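PDB 3R72: odorant binding protein ASP5 from Apis mellifera, which probably carries small hydrophobic odorants in the honeybee antenna, holding them in the internal pocket of a compact helical fold of the insect odorant-binding type. Local coordinates for residues A[20-25]-A[48-53]; A[31-36]-A[103-108]; A[63-68]-A[86-91]; A[92-97]-A[108-113]. All coordinates share one frame; numbering follows the deposited sequence.

Contact 1: A[20-25]-A[48-53]; sequences LQKIAI and TTCIMK. With NBB (N-butyl-benzenesulfonamide), chain B.
The CA atoms of Ile-23 and Cys-50, the closest CA pair of the two segments, lie 8.2 Å apart where the last turn of helix 5-23 passes the second half of helix 42-54. Cys-50 has its SG anti to the backbone N (chi1 -179°), which aims the sulfur at helix 5-23. There it lies 4.2 Å from Lys-22 CD, a methylene well down an extended chain that passes alongside the sulfur. Beside it, Ile-23 CG1 approaches Cys-50 CB at 4.4 Å, an apolar touch with no hydrogen bond across the segments. The closeness is consistent with a covalent link: Cys-50 SG is bonded to Cys-19 SG, one turn back from Ile-23. Cys-19 to Cys-50, Cys-46 to Cys-101 and Cys-91 to Cys-110 give the first-to-third, second-to-fifth and fourth-to-sixth pairing of classical insect odorant-binding proteins. Helix 5-23 ends just past the contact, since Ala-24 turns to positive phi (65°) while its N still bonds to Leu-20 O at 2.9 Å. Elsewhere on helix 42-54, Met-52 reaches the ligand. Its chain bends at chi3 (69°), and sulfonyl oxygen O1S of NBB lies by the bend, 3.4 Å from Met-52 CE and 3.6 Å from Met-52 CG. Replacing Met-52 with an alanine would probably leave O1S without this thioether wall and open a gap beside Tyr-107 and Thr-104, which the methionine also touches. The hydroxyls of Thr-48 and Thr-49 both hydrogen-bond to that of Thr-104, tying helix 42-54 to helix 100-114.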
# COMPACT_ATOMS: atom_id res chain seq x y z
N LEU A 20 -8.04 7.81 7.42
CA LEU A 20 -8.00 9.28 7.25
C LEU A 20 -8.47 9.98 8.51
O LEU A 20 -7.92 11.01 8.92
CB LEU A 20 -8.88 9.78 6.10
CG LEU A 20 -8.39 9.70 4.65
CD1 LEU A 20 -9.45 10.20 3.69
CD2 LEU A 20 -7.07 10.46 4.44
N GLN A 21 -9.52 9.42 9.11
CA GLN A 21 -10.12 9.96 10.33
C GLN A 21 -9.15 9.80 11.50
O GLN A 21 -8.94 10.73 12.27
CB GLN A 21 -11.44 9.24 10.61
N LYS A 22 -8.56 8.61 11.63
CA LYS A 22 -7.64 8.28 12.73
C LYS A 22 -6.34 9.11 12.69
O LYS A 22 -5.86 9.62 13.72
CB LYS A 22 -7.32 6.79 12.68
CG LYS A 22 -6.28 6.30 13.64
CD LYS A 22 -6.25 4.78 13.64
CE LYS A 22 -5.26 4.23 14.65
NZ LYS A 22 -5.13 2.75 14.54
N ILE A 23 -5.77 9.22 11.50
CA ILE A 23 -4.51 9.94 11.28
C ILE A 23 -4.68 11.47 11.09
O ILE A 23 -3.71 12.22 11.25
CB ILE A 23 -3.73 9.29 10.11
CG1 ILE A 23 -3.44 7.81 10.41
CG2 ILE A 23 -2.42 10.03 9.83
CD1 ILE A 23 -2.68 7.57 11.69
N ALA A 24 -5.88 11.93 10.75
CA ALA A 24 -6.18 13.36 10.66
C ALA A 24 -5.40 14.10 9.56
O ALA A 24 -4.91 15.22 9.74
CB ALA A 24 -6.02 14.05 12.04
N ILE A 25 -5.34 13.46 8.40
CA ILE A 25 -4.83 14.07 7.18
C ILE A 25 -5.94 14.14 6.17
O ILE A 25 -7.05 13.64 6.40
CB ILE A 25 -3.61 13.32 6.60
CG1 ILE A 25 -3.94 11.86 6.29
CG2 ILE A 25 -2.44 13.44 7.55
CD1 ILE A 25 -2.87 11.15 5.48
N THR A 48 0.03 5.21 5.66
CA THR A 48 0.38 3.98 4.97
C THR A 48 0.47 2.80 5.92
O THR A 48 0.06 1.69 5.58
CB THR A 48 1.63 4.08 4.06
OG1 THR A 48 2.83 4.23 4.82
CG2 THR A 48 1.48 5.20 3.04
N THR A 49 1.01 3.03 7.11
CA THR A 49 1.09 1.98 8.10
C THR A 49 -0.30 1.55 8.58
O THR A 49 -0.55 0.36 8.77
CB THR A 49 1.92 2.41 9.32
OG1 THR A 49 3.09 3.09 8.87
CG2 THR A 49 2.30 1.20 10.18
N CYS A 50 -1.19 2.51 8.77
CA CYS A 50 -2.55 2.23 9.19
C CYS A 50 -3.23 1.28 8.19
O CYS A 50 -3.83 0.27 8.58
CB CYS A 50 -3.34 3.54 9.33
SG CYS A 50 -5.06 3.38 9.87
N ILE A 51 -3.08 1.58 6.90
CA ILE A 51 -3.69 0.77 5.86
C ILE A 51 -3.05 -0.62 5.80
O ILE A 51 -3.75 -1.63 5.74
CB ILE A 51 -3.58 1.47 4.48
CG1 ILE A 51 -4.45 2.73 4.43
CG2 ILE A 51 -3.92 0.53 3.34
CD1 ILE A 51 -5.95 2.49 4.46
N MET A 52 -1.72 -0.68 5.81
CA MET A 52 -1.07 -1.99 5.72
C MET A 52 -1.39 -2.85 6.94
O MET A 52 -1.53 -4.07 6.85
CB MET A 52 0.44 -1.87 5.50
CG MET A 52 0.74 -1.28 4.13
SD MET A 52 2.48 -1.29 3.64
CE MET A 52 2.77 -3.03 3.40
N LYS A 53 -1.53 -2.23 8.12
CA LYS A 53 -1.93 -3.01 9.28
C LYS A 53 -3.35 -3.57 9.14
O LYS A 53 -3.60 -4.71 9.54
CB LYS A 53 -1.76 -2.21 10.58
CG LYS A 53 -0.30 -2.09 10.99
CD LYS A 53 -0.15 -1.52 12.38
CE LYS A 53 1.31 -1.62 12.84
NZ LYS A 53 1.46 -1.56 14.32
O1S NBB B . -0.01 -3.57 1.50
S NBB B . -0.81 -3.11 0.42
O2S NBB B . -1.92 -2.28 0.79
N10 NBB B . -1.37 -4.41 -0.33
C11 NBB B . -0.45 -5.43 -0.81
C12 NBB B . -0.92 -6.04 -2.12
C13 NBB B . -0.85 -5.08 -3.31
C14 NBB B . 0.59 -4.84 -3.71
C4 NBB B . 0.14 -2.30 -0.63
C5 NBB B . -0.45 -1.71 -1.76
C6 NBB B . 0.32 -1.01 -2.69
C1 NBB B . 1.69 -0.87 -2.53
C2 NBB B . 2.29 -1.43 -1.42
C3 NBB B . 1.54 -2.13 -0.49

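Contact 2: A[31-36]-A[103-108]; sequences DGMRRG and KTYQYV. With NBB (N-butyl-benzenesulfonamide), chain B.
Met-33 meets Tyr-105 and Val-108 through its sulfur. SD lies 4.1 Å from Tyr-105 CE1 and 5.3 Å from the ring centroid, on a line 74° off the ring normal, so this is a Met-aromatic contact of oblique approach. The same SD is 4.4 Å from Val-108 CG1. A bend at chi3 (-69°) swings CE aside, making the sulfur the atom presented to helix 100-114. The other methyl of Val-108, CG2, comes within 4.2 Å of NBB C2, and Tyr-107 CE2 within 3.8 Å of the same carbon, while NBB C3 lies at the tyrosine edge, in its ring plane. A serine in place of Tyr-107 would probably leave the NBB benzene ring without this aromatic neighbour and open a gap toward Phe-63 and His-111, whose rings meet the tyrosine. Further out, the Tyr-105 hydroxyl hydrogen-bonds to the Pro-39 carbonyl, anchoring the ring's polar end. Just after Met-33 in the chain a Schellman motif ends the helix: Gly-36 N bonds to Met-33 O at 2.9 Å, Glu-37 N bonds to Gly-32 O, and Gly-36 takes positive phi. With no hydrogen bond across the segments and three buried residues touching, the cohesion is probably mostly dispersion around a polarisable sulfur.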
# COMPACT_ATOMS: atom_id res chain seq x y z
N ASP A 31 -4.40 10.96 -2.00
CA ASP A 31 -4.51 10.88 -3.46
C ASP A 31 -3.25 11.33 -4.19
O ASP A 31 -2.99 10.89 -5.32
CB ASP A 31 -5.67 11.74 -3.96
CG ASP A 31 -7.02 11.11 -3.75
OD1 ASP A 31 -7.11 9.87 -3.76
OD2 ASP A 31 -7.98 11.90 -3.61
N GLY A 32 -2.47 12.18 -3.56
CA GLY A 32 -1.24 12.65 -4.17
C GLY A 32 -0.24 11.54 -4.46
O GLY A 32 0.53 11.63 -5.41
N MET A 33 -0.25 10.47 -3.67
CA MET A 33 0.70 9.38 -3.90
C MET A 33 0.56 8.77 -5.30
O MET A 33 1.56 8.44 -5.94
CB MET A 33 0.57 8.30 -2.82
CG MET A 33 0.98 8.80 -1.43
SD MET A 33 1.09 7.48 -0.20
CE MET A 33 -0.64 7.02 -0.01
N ARG A 34 -0.67 8.64 -5.80
CA ARG A 34 -0.89 8.08 -7.13
C ARG A 34 -0.33 9.00 -8.23
O ARG A 34 -0.01 8.53 -9.34
CB ARG A 34 -2.38 7.79 -7.33
CG ARG A 34 -2.88 6.59 -6.51
CD ARG A 34 -4.39 6.64 -6.31
NE ARG A 34 -4.89 5.64 -5.37
CZ ARG A 34 -6.18 5.49 -5.05
NH1 ARG A 34 -7.11 6.27 -5.59
NH2 ARG A 34 -6.54 4.55 -4.18
N ARG A 35 -0.20 10.29 -7.92
CA ARG A 35 0.40 11.29 -8.79
C ARG A 35 1.93 11.36 -8.59
O ARG A 35 2.59 12.21 -9.18
CB ARG A 35 -0.21 12.68 -8.52
CG ARG A 35 -1.75 12.76 -8.57
CD ARG A 35 -2.27 14.20 -8.42
NE ARG A 35 -2.46 14.63 -7.02
CZ ARG A 35 -3.58 14.46 -6.30
NH1 ARG A 35 -4.65 13.86 -6.83
NH2 ARG A 35 -3.65 14.90 -5.03
N GLY A 36 2.49 10.48 -7.75
CA GLY A 36 3.92 10.50 -7.46
C GLY A 36 4.34 11.56 -6.45
O GLY A 36 5.53 11.85 -6.32
N LYS A 103 9.11 3.06 7.30
CA LYS A 103 9.32 1.81 6.58
C LYS A 103 8.20 1.53 5.58
O LYS A 103 8.47 1.22 4.42
CB LYS A 103 9.46 0.65 7.54
CG LYS A 103 10.74 0.64 8.35
CD LYS A 103 10.92 -0.68 9.09
CE LYS A 103 12.15 -0.68 9.96
NZ LYS A 103 12.10 -1.71 11.04
N THR A 104 6.96 1.58 6.03
CA THR A 104 5.87 1.29 5.11
C THR A 104 5.81 2.32 3.98
O THR A 104 5.55 1.96 2.84
CB THR A 104 4.50 1.14 5.80
OG1 THR A 104 4.12 2.35 6.45
CG2 THR A 104 4.52 0.02 6.79
N TYR A 105 6.09 3.58 4.29
CA TYR A 105 6.09 4.60 3.25
C TYR A 105 7.16 4.33 2.19
O TYR A 105 6.91 4.49 1.00
CB TYR A 105 6.32 5.95 3.86
CG TYR A 105 6.01 7.17 3.01
CD1 TYR A 105 4.74 7.42 2.52
CD2 TYR A 105 6.98 8.14 2.79
CE1 TYR A 105 4.44 8.58 1.86
CE2 TYR A 105 6.68 9.31 2.13
CZ TYR A 105 5.41 9.52 1.66
OH TYR A 105 5.05 10.66 1.03
N GLN A 106 8.34 3.91 2.63
CA GLN A 106 9.40 3.54 1.71
C GLN A 106 8.97 2.36 0.83
O GLN A 106 9.27 2.33 -0.36
CB GLN A 106 10.68 3.19 2.48
CG GLN A 106 11.38 4.38 3.17
CD GLN A 106 12.24 3.95 4.33
OE1 GLN A 106 12.68 2.80 4.40
NE2 GLN A 106 12.46 4.86 5.28
N TYR A 107 8.29 1.38 1.40
CA TYR A 107 7.84 0.22 0.65
C TYR A 107 6.82 0.62 -0.42
O TYR A 107 6.88 0.19 -1.57
CB TYR A 107 7.26 -0.84 1.63
CG TYR A 107 6.84 -2.08 0.90
CD1 TYR A 107 7.80 -3.02 0.54
CD2 TYR A 107 5.54 -2.31 0.53
CE1 TYR A 107 7.48 -4.14 -0.19
CE2 TYR A 107 5.21 -3.45 -0.18
CZ TYR A 107 6.19 -4.35 -0.55
OH TYR A 107 5.89 -5.45 -1.30
N VAL A 108 5.88 1.48 -0.03
CA VAL A 108 4.89 1.99 -0.96
C VAL A 108 5.57 2.74 -2.12
O VAL A 108 5.21 2.57 -3.27
CB VAL A 108 3.85 2.88 -0.21
CG1 VAL A 108 2.94 3.60 -1.20
CG2 VAL A 108 3.05 2.02 0.76
O1S NBB B . -0.01 -3.57 1.50
S NBB B . -0.81 -3.11 0.42
O2S NBB B . -1.92 -2.28 0.79
N10 NBB B . -1.37 -4.41 -0.33
C11 NBB B . -0.45 -5.43 -0.81
C12 NBB B . -0.92 -6.04 -2.12
C13 NBB B . -0.85 -5.08 -3.31
C14 NBB B . 0.59 -4.84 -3.71
C4 NBB B . 0.14 -2.30 -0.63
C5 NBB B . -0.45 -1.71 -1.76
C6 NBB B . 0.32 -1.01 -2.69
C1 NBB B . 1.69 -0.87 -2.53
C2 NBB B . 2.29 -1.43 -1.42
C3 NBB B . 1.54 -2.13 -0.49

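Contact 3: A[63-68]-A[86-91]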
# COMPACT_ATOMS: atom_id res chain seq x y z
N PHE A 63 7.08 -6.22 7.65
CA PHE A 63 6.22 -6.61 6.54
C PHE A 63 5.88 -8.08 6.66
O PHE A 63 6.69 -8.87 7.14
CB PHE A 63 6.94 -6.34 5.22
CG PHE A 63 7.23 -4.89 5.02
CD1 PHE A 63 6.24 -4.03 4.60
CD2 PHE A 63 8.45 -4.37 5.37
CE1 PHE A 63 6.47 -2.68 4.49
CE2 PHE A 63 8.69 -3.01 5.26
CZ PHE A 63 7.71 -2.17 4.82
N ASP A 64 4.69 -8.43 6.20
CA ASP A 64 4.30 -9.82 6.06
C ASP A 64 4.21 -10.07 4.56
O ASP A 64 3.18 -9.81 3.94
CB ASP A 64 2.98 -10.11 6.78
CG ASP A 64 2.62 -11.57 6.72
OD1 ASP A 64 3.06 -12.24 5.76
OD2 ASP A 64 1.88 -12.07 7.60
N PHE A 65 5.31 -10.53 3.98
CA PHE A 65 5.35 -10.69 2.53
C PHE A 65 4.47 -11.82 2.05
O PHE A 65 3.94 -11.73 0.94
CB PHE A 65 6.78 -10.80 1.99
CG PHE A 65 7.59 -9.55 2.18
CD1 PHE A 65 7.25 -8.38 1.51
CD2 PHE A 65 8.67 -9.52 3.05
CE1 PHE A 65 7.99 -7.22 1.72
CE2 PHE A 65 9.40 -8.36 3.24
CZ PHE A 65 9.05 -7.23 2.59
N ASP A 66 4.26 -12.86 2.86
CA ASP A 66 3.30 -13.89 2.46
C ASP A 66 1.90 -13.28 2.30
O ASP A 66 1.19 -13.60 1.35
CB ASP A 66 3.23 -15.04 3.49
CG ASP A 66 4.46 -15.94 3.50
OD1 ASP A 66 5.38 -15.80 2.66
OD2 ASP A 66 4.49 -16.82 4.39
N MET A 67 1.53 -12.39 3.21
CA MET A 67 0.22 -11.75 3.13
C MET A 67 0.15 -10.71 2.02
O MET A 67 -0.90 -10.55 1.41
CB MET A 67 -0.17 -11.14 4.47
CG MET A 67 -1.57 -10.57 4.45
SD MET A 67 -2.86 -11.81 4.13
CE MET A 67 -3.07 -12.45 5.79
N ILE A 68 1.25 -10.02 1.73
CA ILE A 68 1.29 -9.12 0.58
C ILE A 68 0.98 -9.91 -0.70
O ILE A 68 0.16 -9.47 -1.51
CB ILE A 68 2.64 -8.37 0.50
CG1 ILE A 68 2.70 -7.34 1.63
CG2 ILE A 68 2.82 -7.70 -0.85
CD1 ILE A 68 4.04 -6.72 1.88
N GLU A 86 6.17 -9.82 -9.38
CA GLU A 86 7.51 -9.35 -9.73
C GLU A 86 7.84 -8.04 -9.04
O GLU A 86 8.99 -7.83 -8.66
CB GLU A 86 7.65 -9.25 -11.24
CG GLU A 86 7.64 -10.60 -11.90
CD GLU A 86 7.80 -10.53 -13.39
OE1 GLU A 86 8.82 -11.01 -13.87
OE2 GLU A 86 6.91 -10.03 -14.10
N ILE A 87 6.85 -7.18 -8.83
CA ILE A 87 7.09 -5.95 -8.07
C ILE A 87 7.40 -6.27 -6.61
O ILE A 87 8.36 -5.74 -6.05
CB ILE A 87 5.90 -4.98 -8.18
CG1 ILE A 87 5.76 -4.46 -9.62
CG2 ILE A 87 6.08 -3.81 -7.20
CD1 ILE A 87 4.50 -3.62 -9.85
N VAL A 88 6.62 -7.15 -6.00
CA VAL A 88 6.90 -7.58 -4.63
C VAL A 88 8.28 -8.23 -4.53
O VAL A 88 9.05 -7.98 -3.59
CB VAL A 88 5.82 -8.54 -4.10
CG1 VAL A 88 6.18 -9.02 -2.70
CG2 VAL A 88 4.46 -7.82 -4.09
N ALA A 89 8.62 -9.04 -5.53
CA ALA A 89 9.91 -9.71 -5.52
C ALA A 89 11.08 -8.73 -5.49
O ALA A 89 12.09 -8.98 -4.83
CB ALA A 89 10.04 -10.61 -6.73
N VAL A 90 10.94 -7.61 -6.19
CA VAL A 90 11.95 -6.55 -6.12
C VAL A 90 11.89 -5.82 -4.77
O VAL A 90 12.89 -5.70 -4.06
CB VAL A 90 11.77 -5.54 -7.28
CG1 VAL A 90 12.66 -4.31 -7.09
CG2 VAL A 90 12.09 -6.23 -8.62
N CYS A 91 10.72 -5.33 -4.42
CA CYS A 91 10.61 -4.44 -3.27
C CYS A 91 10.88 -5.13 -1.94
O CYS A 91 11.33 -4.48 -1.00
CB CYS A 91 9.27 -3.72 -3.27
SG CYS A 91 9.16 -2.57 -4.68
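Ile-68 and Phe-65, in the first turns of helix 65-75, pack on Val-88 near the C-terminal end of helix 81-91, a helix-helix contact in the wall of the ligand-binding fold. The CA atoms of Ile-68 and Val-88 are 7.8 Å apart. The closest touch is methyl to methyl, Ile-68 CG2 to Val-88 CG2 at 3.6 Å, and the same isoleucine methyl lies 4.1 Å from Val-88 CG1. It therefore faces both branches of the valine. A chi1 of -71° puts CG2 of Ile-68 anti to the backbone N, and this is the branch that meets the valine. Phe-65 adds a looser, oblique approach, its CD1 4.4 Å from Val-88 CG1, and one face of its ring is overlain off-centre by Phe-63 CB. The helix start is fixed by Asp-64 as N-cap: its OD1 accepts from Met-67 N at 3.0 Å with an N-H...O angle of 159°, although the donor stands 60° out of the carboxylate plane. Ile-68 N bonds to Asp-64 O at 2.9 Å, so one residue serves the turn with both side chain and backbone. Ile-68 is also a pocket residue, touching NBB as well as Tyr-107. The cap follows strand 62-63, whose Phe-63 ring is edge-to-face with Phe-58; from helix 81-91, Ile-87 touches His-111 and Gln-114 of helix 100-114.

Contact 4: A[92-97]-A[108-113]. With NBB (N-butyl-benzenesulfonamide), chain B.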
# COMPACT_ATOMS: atom_id res chain seq x y z
N ARG A 92 10.66 -6.45 -1.86
CA ARG A 92 10.88 -7.15 -0.59
C ARG A 92 12.36 -7.18 -0.22
O ARG A 92 12.69 -7.44 0.94
CB ARG A 92 10.33 -8.58 -0.61
CG ARG A 92 11.08 -9.51 -1.55
CD ARG A 92 10.42 -10.88 -1.64
NE ARG A 92 10.45 -11.53 -0.34
CZ ARG A 92 9.50 -12.34 0.15
NH1 ARG A 92 8.44 -12.65 -0.57
NH2 ARG A 92 9.62 -12.82 1.38
N ASN A 93 13.23 -7.02 -1.21
CA ASN A 93 14.68 -7.10 -0.98
C ASN A 93 15.40 -5.76 -0.81
O ASN A 93 16.62 -5.73 -0.69
CB ASN A 93 15.32 -7.99 -2.04
CG ASN A 93 15.10 -9.45 -1.74
OD1 ASN A 93 14.96 -9.84 -0.57
ND2 ASN A 93 15.07 -10.28 -2.77
N GLU A 94 14.64 -4.67 -0.78
CA GLU A 94 15.17 -3.35 -0.42
C GLU A 94 15.19 -3.25 1.11
O GLU A 94 14.27 -3.74 1.77
CB GLU A 94 14.30 -2.27 -1.05
CG GLU A 94 14.71 -0.83 -0.73
CD GLU A 94 13.84 0.20 -1.46
OE1 GLU A 94 13.46 -0.06 -2.62
OE2 GLU A 94 13.55 1.28 -0.88
N GLU A 95 16.22 -2.63 1.68
CA GLU A 95 16.26 -2.41 3.12
C GLU A 95 15.33 -1.25 3.46
O GLU A 95 15.38 -0.21 2.82
CB GLU A 95 17.68 -2.09 3.60
CG GLU A 95 17.73 -1.82 5.10
CD GLU A 95 19.12 -1.52 5.59
OE1 GLU A 95 19.64 -0.43 5.28
OE2 GLU A 95 19.69 -2.38 6.28
N TYR A 96 14.50 -1.45 4.49
CA TYR A 96 13.63 -0.40 5.00
C TYR A 96 14.11 0.03 6.37
O TYR A 96 14.46 -0.81 7.19
CB TYR A 96 12.17 -0.88 4.98
CG TYR A 96 11.75 -1.17 3.56
CD1 TYR A 96 11.65 -0.15 2.64
CD2 TYR A 96 11.56 -2.47 3.11
CE1 TYR A 96 11.35 -0.41 1.32
CE2 TYR A 96 11.27 -2.73 1.79
CZ TYR A 96 11.14 -1.69 0.90
OH TYR A 96 10.85 -1.90 -0.43
N THR A 97 14.16 1.34 6.59
CA THR A 97 14.78 1.90 7.78
C THR A 97 13.86 2.90 8.42
O THR A 97 12.90 3.40 7.82
CB THR A 97 16.09 2.61 7.44
OG1 THR A 97 15.82 3.66 6.52
CG2 THR A 97 17.10 1.64 6.84
N VAL A 108 5.88 1.48 -0.03
CA VAL A 108 4.89 1.99 -0.96
C VAL A 108 5.57 2.74 -2.12
O VAL A 108 5.21 2.57 -3.27
CB VAL A 108 3.85 2.88 -0.21
CG1 VAL A 108 2.94 3.60 -1.20
CG2 VAL A 108 3.05 2.02 0.76
N GLN A 109 6.57 3.56 -1.81
CA GLN A 109 7.33 4.27 -2.84
C GLN A 109 8.07 3.29 -3.76
O GLN A 109 8.16 3.54 -4.96
CB GLN A 109 8.33 5.22 -2.21
CG GLN A 109 7.70 6.46 -1.64
CD GLN A 109 8.67 7.25 -0.81
OE1 GLN A 109 8.85 6.97 0.38
NE2 GLN A 109 9.30 8.22 -1.42
N CYS A 110 8.59 2.19 -3.23
CA CYS A 110 9.23 1.19 -4.07
C CYS A 110 8.23 0.61 -5.06
O CYS A 110 8.53 0.46 -6.24
CB CYS A 110 9.84 0.08 -3.22
SG CYS A 110 10.66 -1.21 -4.20
N HIS A 111 7.03 0.31 -4.60
CA HIS A 111 5.99 -0.18 -5.49
C HIS A 111 5.67 0.83 -6.59
O HIS A 111 5.56 0.48 -7.77
CB HIS A 111 4.74 -0.50 -4.69
CG HIS A 111 4.60 -1.95 -4.35
ND1 HIS A 111 5.34 -2.63 -3.41
CD2 HIS A 111 3.73 -2.85 -4.86
CE1 HIS A 111 4.94 -3.90 -3.37
NE2 HIS A 111 3.96 -4.05 -4.24
N TYR A 112 5.50 2.10 -6.21
CA TYR A 112 5.25 3.15 -7.18
C TYR A 112 6.34 3.19 -8.25
O TYR A 112 6.05 3.22 -9.45
CB TYR A 112 5.15 4.51 -6.47
CG TYR A 112 4.89 5.65 -7.44
CD1 TYR A 112 3.60 6.01 -7.80
CD2 TYR A 112 5.94 6.33 -8.04
CE1 TYR A 112 3.36 7.03 -8.71
CE2 TYR A 112 5.71 7.33 -8.95
CZ TYR A 112 4.43 7.68 -9.27
OH TYR A 112 4.18 8.68 -10.18
N LYS A 113 7.59 3.19 -7.81
CA LYS A 113 8.71 3.32 -8.72
C LYS A 113 8.76 2.19 -9.75
O LYS A 113 9.16 2.41 -10.89
CB LYS A 113 10.01 3.40 -7.94
CG LYS A 113 10.21 4.76 -7.30
CD LYS A 113 11.61 4.92 -6.76
CE LYS A 113 11.73 6.07 -5.76
NZ LYS A 113 13.05 6.06 -5.08
O1S NBB B . -0.01 -3.57 1.50
S NBB B . -0.81 -3.11 0.42
O2S NBB B . -1.92 -2.28 0.79
N10 NBB B . -1.37 -4.41 -0.33
C11 NBB B . -0.45 -5.43 -0.81
C12 NBB B . -0.92 -6.04 -2.12
C13 NBB B . -0.85 -5.08 -3.31
C14 NBB B . 0.59 -4.84 -3.71
C4 NBB B . 0.14 -2.30 -0.63
C5 NBB B . -0.45 -1.71 -1.76
C6 NBB B . 0.32 -1.01 -2.69
C1 NBB B . 1.69 -0.87 -2.53
C2 NBB B . 2.29 -1.43 -1.42
C3 NBB B . 1.54 -2.13 -0.49
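With SG anti to the backbone N (chi1 -180°), Cys-110 points its sulfur at the loop 92-97, and Tyr-96, with CG beside its backbone N (chi1 -62°), brings its hydroxyl to the same cysteine. This loop joins helix 81-91 to helix 100-114 in the insect odorant-binding fold, and the Cys-91 to Cys-110 disulfide spans it. The firm contact is that of the tyrosine: Tyr-96 OH is 3.6 Å from Cys-110 CB and 3.8 Å from Cys-110 SG. In the modelled conformer of Glu-94, an extended chain also brings its OE1 to 3.4 Å from Cys-110 SG, a doubtful detail because the residue occupies two conformers. Neither approach is a hydrogen bond. The tyrosine's polar partner is instead the Cys-91 carbonyl, so its hydroxyl fastens the loop to the end of helix 81-91 and sits beside the disulfide. Glu-94 C overlies one face of the Tyr-96 ring, off-centre, and the ring also meets Phe-63. From the far end of the loop, Thr-97 O accepts from the side-chain amide of Gln-106, a second tie to helix 100-114. One residue beyond the cysteine, His-111 lays a ring face on the ligand: NBB C2 stands over the centre of the imidazole, 3.7 Å above its plane.

In the fold
Contact 1 closes before contacts 3 and 4 open, but alternates along the chain with contact 2, and all four belong to one odorant-binding domain of the PBP/GOBP type. Helix 100-114 is common to contacts 2 and 4, whose centres are 10 Å apart and which share Val-108. Contacts 3 and 4, 9 Å apart, are joined covalently across helices 81-91 and 100-114. Contacts 1 and 3 lie 20 Å apart on opposite sides of the chain's centre, yet Met-52 CE still packs on Phe-63 CD1 at 3.8 Å. Each contact contributes a residue to the same NBB pocket, so helices 42-54, 65-75 and 100-114 converge on it, consistent with an odorant carrier.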